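Local coordinates for protein type III Pentaketide Synthase (Neurospora crassa, PDB 3EUO) that probably acts as an acyltransferase, a type III polyketide synthase of the chalcone/stilbene synthase family that builds pentaketides, at residues M317-D322 with L339-E344; M295-A300 with S332-S337. All coordinates share one frame; numbering follows the deposited sequence.

Interaction 1 (M317-D322 with L339-E344); sequences MRASYD and LNRLRE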
loop_
_atom_site.group_PDB
_atom_site.type_symbol
_atom_site.label_atom_id
_atom_site.label_comp_id
_atom_site.label_asym_id
_atom_site.label_seq_id
_atom_site.Cartn_x
_atom_site.Cartn_y
_atom_site.Cartn_z
ATOM N N MET A 317 20.972 -20.609 -9.308
ATOM C CA MET A 317 19.600 -20.222 -8.991
ATOM C C MET A 317 18.675 -21.443 -8.878
ATOM O O MET A 317 17.520 -21.377 -9.291
ATOM C CB MET A 317 19.053 -19.276 -10.064
ATOM C CG MET A 317 19.733 -17.924 -10.148
ATOM S SD MET A 317 19.197 -16.981 -11.604
ATOM C CE MET A 317 19.141 -18.240 -12.797
ATOM N N ARG A 318 19.180 -22.533 -8.297
ATOM C CA ARG A 318 18.457 -23.819 -8.229
ATOM C C ARG A 318 17.061 -23.753 -7.583
ATOM O O ARG A 318 16.124 -24.419 -8.038
ATOM C CB ARG A 318 19.316 -24.878 -7.524
ATOM C CG ARG A 318 19.700 -24.527 -6.094
ATOM C CD ARG A 318 20.866 -25.376 -5.628
ATOM N NE ARG A 318 21.399 -24.936 -4.341
ATOM C CZ ARG A 318 22.228 -23.905 -4.178
ATOM N NH1 ARG A 318 22.616 -23.173 -5.218
ATOM N NH2 ARG A 318 22.666 -23.601 -2.965
ATOM N N ALA A 319 16.929 -22.964 -6.521
ATOM C CA ALA A 319 15.637 -22.785 -5.849
ATOM C C ALA A 319 14.640 -21.980 -6.701
ATOM O O ALA A 319 13.427 -22.189 -6.611
ATOM C CB ALA A 319 15.836 -22.144 -4.481
ATOM N N SER A 320 15.161 -21.074 -7.524
ATOM C CA SER A 320 14.346 -20.287 -8.454
ATOM C C SER A 320 13.774 -21.196 -9.531
ATOM O O SER A 320 12.589 -21.137 -9.828
ATOM C CB SER A 320 15.176 -19.179 -9.089
ATOM O OG SER A 320 15.635 -18.263 -8.110
ATOM N N TYR A 321 14.625 -22.049 -10.099
ATOM C CA TYR A 321 14.173 -23.083 -11.030
ATOM C C TYR A 321 13.146 -24.028 -10.421
ATOM O O TYR A 321 12.150 -24.357 -11.068
ATOM C CB TYR A 321 15.364 -23.867 -11.589
ATOM C CG TYR A 321 15.953 -23.208 -12.811
ATOM C CD1 TYR A 321 17.128 -22.466 -12.729
ATOM C CD2 TYR A 321 15.319 -23.307 -14.051
ATOM C CE1 TYR A 321 17.667 -21.848 -13.856
ATOM C CE2 TYR A 321 15.847 -22.697 -15.183
ATOM C CZ TYR A 321 17.021 -21.967 -15.078
ATOM O OH TYR A 321 17.545 -21.360 -16.198
ATOM N N ASP A 322 13.395 -24.466 -9.189
ATOM C CA ASP A 322 12.508 -25.392 -8.498
ATOM C C ASP A 322 11.106 -24.811 -8.338
ATOM O O ASP A 322 10.113 -25.488 -8.611
ATOM C CB ASP A 322 13.081 -25.755 -7.124
ATOM C CG ASP A 322 12.216 -26.748 -6.383
ATOM O OD1 ASP A 322 12.427 -27.964 -6.568
ATOM O OD2 ASP A 322 11.329 -26.317 -5.610
ATOM N N LEU A 339 13.463 -18.353 -1.171
ATOM C CA LEU A 339 14.343 -18.314 0.004
ATOM C C LEU A 339 14.098 -19.453 1.004
ATOM O O LEU A 339 15.052 -19.970 1.620
ATOM C CB LEU A 339 14.266 -16.957 0.705
ATOM C CG LEU A 339 14.906 -15.793 -0.047
ATOM C CD1 LEU A 339 14.477 -14.502 0.610
ATOM C CD2 LEU A 339 16.432 -15.913 -0.059
ATOM N N ASN A 340 12.833 -19.845 1.155
ATOM C CA ASN A 340 12.475 -20.981 1.995
ATOM C C ASN A 340 13.024 -22.281 1.404
ATOM O O ASN A 340 13.623 -23.101 2.104
ATOM C CB ASN A 340 10.952 -21.064 2.152
ATOM C CG ASN A 340 10.521 -22.102 3.178
ATOM O OD1 ASN A 340 11.084 -22.185 4.272
ATOM N ND2 ASN A 340 9.517 -22.892 2.828
ATOM N N ARG A 341 12.828 -22.458 0.103
ATOM C CA ARG A 341 13.265 -23.683 -0.569
ATOM C C ARG A 341 14.791 -23.791 -0.619
ATOM O O ARG A 341 15.338 -24.889 -0.501
ATOM C CB ARG A 341 12.665 -23.759 -1.977
ATOM C CG ARG A 341 13.020 -25.013 -2.777
ATOM C CD ARG A 341 12.211 -26.232 -2.347
ATOM N NE ARG A 341 12.386 -27.330 -3.297
ATOM C CZ ARG A 341 12.820 -28.548 -2.986
ATOM N NH1 ARG A 341 13.110 -28.863 -1.733
ATOM N NH2 ARG A 341 12.945 -29.462 -3.937
ATOM N N LEU A 342 15.470 -22.658 -0.782
ATOM C CA LEU A 342 16.932 -22.636 -0.908
ATOM C C LEU A 342 17.629 -23.317 0.263
ATOM O O LEU A 342 18.655 -23.975 0.084
ATOM C CB LEU A 342 17.446 -21.198 -1.063
ATOM C CG LEU A 342 18.949 -20.972 -1.277
ATOM C CD1 LEU A 342 19.442 -21.611 -2.567
ATOM C CD2 LEU A 342 19.273 -19.486 -1.258
ATOM N N ARG A 343 17.074 -23.159 1.463
ATOM C CA ARG A 343 17.735 -23.681 2.659
ATOM C C ARG A 343 17.350 -25.125 3.003
ATOM O O ARG A 343 17.713 -25.626 4.069
ATOM C CB ARG A 343 17.559 -22.732 3.864
ATOM C CG ARG A 343 16.119 -22.291 4.168
ATOM C CD ARG A 343 15.260 -23.418 4.725
ATOM N NE ARG A 343 13.938 -22.960 5.161
ATOM C CZ ARG A 343 13.654 -22.504 6.384
ATOM N NH1 ARG A 343 14.597 -22.429 7.319
ATOM N NH2 ARG A 343 12.419 -22.120 6.674
ATOM N N GLU A 344 16.628 -25.793 2.101
ATOM C CA GLU A 344 16.241 -27.191 2.300
ATOM C C GLU A 344 17.341 -28.135 1.803
ATOM O O GLU A 344 18.103 -27.780 0.899
ATOM C CB GLU A 344 14.899 -27.486 1.623
ATOM C CG GLU A 344 13.751 -26.665 2.220
ATOM C CD GLU A 344 12.381 -27.014 1.662
ATOM O OE1 GLU A 344 12.288 -27.794 0.687
ATOM O OE2 GLU A 344 11.384 -26.490 2.208
HETATM O O HOH W 1 21.072 -24.877 -0.905
#
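Met317 is the N-cap of helix 318-327, and contact begins one residue later. Arg318 starts in the crowded position (chi1 60°), with CG between the backbone N and the carbonyl carbon. Its chain then runs extended to NE and crosses Leu342 at about a right angle. CD1 of Leu342 lies over one guanidinium face, off toward the rim, 3.8 Å from NH2 of Arg318. A water joins the two residues, accepting from Arg318 NH2 and donating to Leu342 O. Arg318 NH1 turns away to Glu315 O and Asp292. Ala319 packs next, with its CB 3.9 Å from CB of Leu342. Helices 318-327 and 334-342, both in the C-terminal half of the thiolase fold, meet here, near the end of helix 334-342. One turn on, Asp322 has CG anti to the backbone N. Arg341 grips it side-on in a salt bridge of two hydrogen bonds: NE reaches OD2 at 2.7 Å and NH2 reaches OD1 at 3.1 Å. Both oxygens are met from above the carboxylate plane, which is turned 60° from the guanidinium. Arg341 NH1 extends the salt-bridge network to Glu344 OE1 at 2.8 Å and also pairs with Asp346. An alanine here would remove this shared cation and would probably loosen the tie between the helices.

Interaction 2 (M295-A300 with S332-S337); sequences MHPGGA and SATIFS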
loop_
_atom_site.group_PDB
_atom_site.type_symbol
_atom_site.label_atom_id
_atom_site.label_comp_id
_atom_site.label_asym_id
_atom_site.label_seq_id
_atom_site.Cartn_x
_atom_site.Cartn_y
_atom_site.Cartn_z
ATOM N N MET A 295 16.677 -15.647 -7.323
ATOM C CA MET A 295 16.027 -14.800 -8.321
ATOM C C MET A 295 14.526 -15.039 -8.336
ATOM O O MET A 295 14.082 -16.183 -8.238
ATOM C CB MET A 295 16.586 -15.103 -9.715
ATOM C CG MET A 295 16.001 -14.244 -10.838
ATOM S SD MET A 295 16.653 -12.557 -10.866
ATOM C CE MET A 295 18.396 -12.934 -10.642
ATOM N N HIS A 296 13.744 -13.970 -8.467
ATOM C CA HIS A 296 12.324 -14.135 -8.738
ATOM C C HIS A 296 12.184 -14.588 -10.189
ATOM O O HIS A 296 12.621 -13.880 -11.105
ATOM C CB HIS A 296 11.530 -12.845 -8.526
ATOM C CG HIS A 296 10.092 -12.974 -8.919
ATOM N ND1 HIS A 296 9.542 -12.303 -9.991
ATOM C CD2 HIS A 296 9.103 -13.747 -8.413
ATOM C CE1 HIS A 296 8.269 -12.639 -10.111
ATOM N NE2 HIS A 296 7.977 -13.510 -9.162
ATOM N N PRO A 297 11.585 -15.771 -10.404
ATOM C CA PRO A 297 11.501 -16.312 -11.755
ATOM C C PRO A 297 10.287 -15.754 -12.501
ATOM O O PRO A 297 9.282 -16.455 -12.673
ATOM C CB PRO A 297 11.378 -17.811 -11.512
ATOM C CG PRO A 297 10.628 -17.919 -10.200
ATOM C CD PRO A 297 10.968 -16.669 -9.405
ATOM N N GLY A 298 10.391 -14.492 -12.919
ATOM C CA GLY A 298 9.300 -13.794 -13.602
ATOM C C GLY A 298 8.903 -14.465 -14.905
ATOM O O GLY A 298 7.732 -14.441 -15.290
ATOM N N GLY A 299 9.892 -15.063 -15.567
ATOM C CA GLY A 299 9.715 -15.866 -16.784
ATOM C C GLY A 299 11.009 -16.630 -17.027
ATOM O O GLY A 299 12.041 -16.302 -16.434
ATOM N N ALA A 300 10.979 -17.640 -17.897
ATOM C CA ALA A 300 12.187 -18.428 -18.170
ATOM C C ALA A 300 13.347 -17.573 -18.676
ATOM O O ALA A 300 14.502 -17.824 -18.320
ATOM C CB ALA A 300 11.902 -19.573 -19.127
ATOM N N SER A 332 4.418 -11.524 -6.190
ATOM C CA SER A 332 5.186 -11.100 -5.011
ATOM C C SER A 332 5.477 -12.211 -3.991
ATOM O O SER A 332 6.399 -12.079 -3.183
ATOM C CB SER A 332 4.483 -9.938 -4.294
ATOM O OG SER A 332 3.304 -10.390 -3.649
ATOM N N ALA A 333 4.687 -13.286 -4.029
ATOM C CA ALA A 333 4.823 -14.386 -3.059
ATOM C C ALA A 333 5.957 -15.363 -3.390
ATOM O O ALA A 333 6.350 -16.175 -2.545
ATOM C CB ALA A 333 3.494 -15.136 -2.915
ATOM N N THR A 334 6.492 -15.285 -4.605
ATOM C CA THR A 334 7.446 -16.296 -5.056
ATOM C C THR A 334 8.807 -16.181 -4.379
ATOM O O THR A 334 9.440 -17.200 -4.087
ATOM C CB THR A 334 7.658 -16.268 -6.583
ATOM O OG1 THR A 334 6.392 -16.166 -7.241
ATOM C CG2 THR A 334 8.357 -17.545 -7.047
ATOM N N ILE A 335 9.260 -14.954 -4.143
ATOM C CA ILE A 335 10.625 -14.761 -3.653
ATOM C C ILE A 335 10.857 -15.390 -2.280
ATOM O O ILE A 335 11.905 -16.006 -2.065
ATOM C CB ILE A 335 11.129 -13.282 -3.731
ATOM C CG1 ILE A 335 12.645 -13.195 -3.483
ATOM C CG2 ILE A 335 10.379 -12.377 -2.757
ATOM C CD1 ILE A 335 13.492 -14.079 -4.400
ATOM N N PHE A 336 9.894 -15.261 -1.363
ATOM C CA PHE A 336 10.065 -15.887 -0.044
ATOM C C PHE A 336 9.982 -17.408 -0.160
ATOM O O PHE A 336 10.617 -18.134 0.612
ATOM C CB PHE A 336 9.059 -15.363 0.997
ATOM C CG PHE A 336 9.179 -13.877 1.304
ATOM C CD1 PHE A 336 10.355 -13.175 1.067
ATOM C CD2 PHE A 336 8.100 -13.198 1.882
ATOM C CE1 PHE A 336 10.453 -11.807 1.357
ATOM C CE2 PHE A 336 8.186 -11.842 2.183
ATOM C CZ PHE A 336 9.363 -11.142 1.922
ATOM N N SER A 337 9.202 -17.879 -1.133
ATOM C CA SER A 337 9.116 -19.299 -1.447
ATOM C C SER A 337 10.471 -19.830 -1.918
ATOM O O SER A 337 10.906 -20.899 -1.483
ATOM C CB SER A 337 8.035 -19.550 -2.502
ATOM O OG SER A 337 7.858 -20.932 -2.725
#
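The chain leaves strand 292-295 and passes the first turn of helix 334-342, with His296 CA 5.4 Å from Ile335 CA, and then bends in an inverse gamma turn centred on Pro297. The turn is marked by a weak bond of 2.9 Å from Gly298 N to His296 O. His296 has CG anti to its backbone N (chi1 175°), which carries the ring to Thr334. The two side chains cross at about a right angle. Thr334 CB sits at the ring edge, in its plane, 3.4 Å from His296 CD2. Thr334 OG1 turns back to hydrogen-bond Ser331 O, just before the segment. Its CG2, anti to the backbone N, meets Pro297 tip to tip, 3.6 Å from CD. Thr334 therefore touches two consecutive residues with two different atoms. Ile335 CD1 lies more loosely against the backbone, 4.1 Å from His296 N. Thr334 thus packs against the CD2 edge of the imidazole and probably helps to position it. His296 NE2 makes a weak hydrogen bond to Asn329. This pairing and the His-Pro-Gly-Gly sequence are consistent with the Cys-His-Asn triad of type III polyketide synthases, in which Cys143, oxidised to 3-sulfinoalanine, is probably the nucleophile. The backbone of His296 hydrogen-bonds with that of Cys363 in strand 359-366. Met295 packs on helix 300-310 and Pro297 on Tyr324 of helix 318-327, while Ala333 and Phe336 lie against strands 168-175 and 204-211.

The two contacts have centres about 10 Å apart and use successive parts of helix 334-342. Interaction 2 takes its start and interaction 1 its end. In chain order the segments are 295-300, 317-322, 332-337 and 339-344, so they alternate between the contacts. They also touch directly: Ser320 OG lies 2.6 Å from Met295 O, a probable hydrogen bond, and Met317 SD packs on Met295 CB. All four segments belong to the C-terminal domain of the chalcone and stilbene synthases. Helix 334-342 packs on helix 318-327 near its end and on the loop after strand 292-295 at its start. That loop carries His296, so the packing reaches the probable active site.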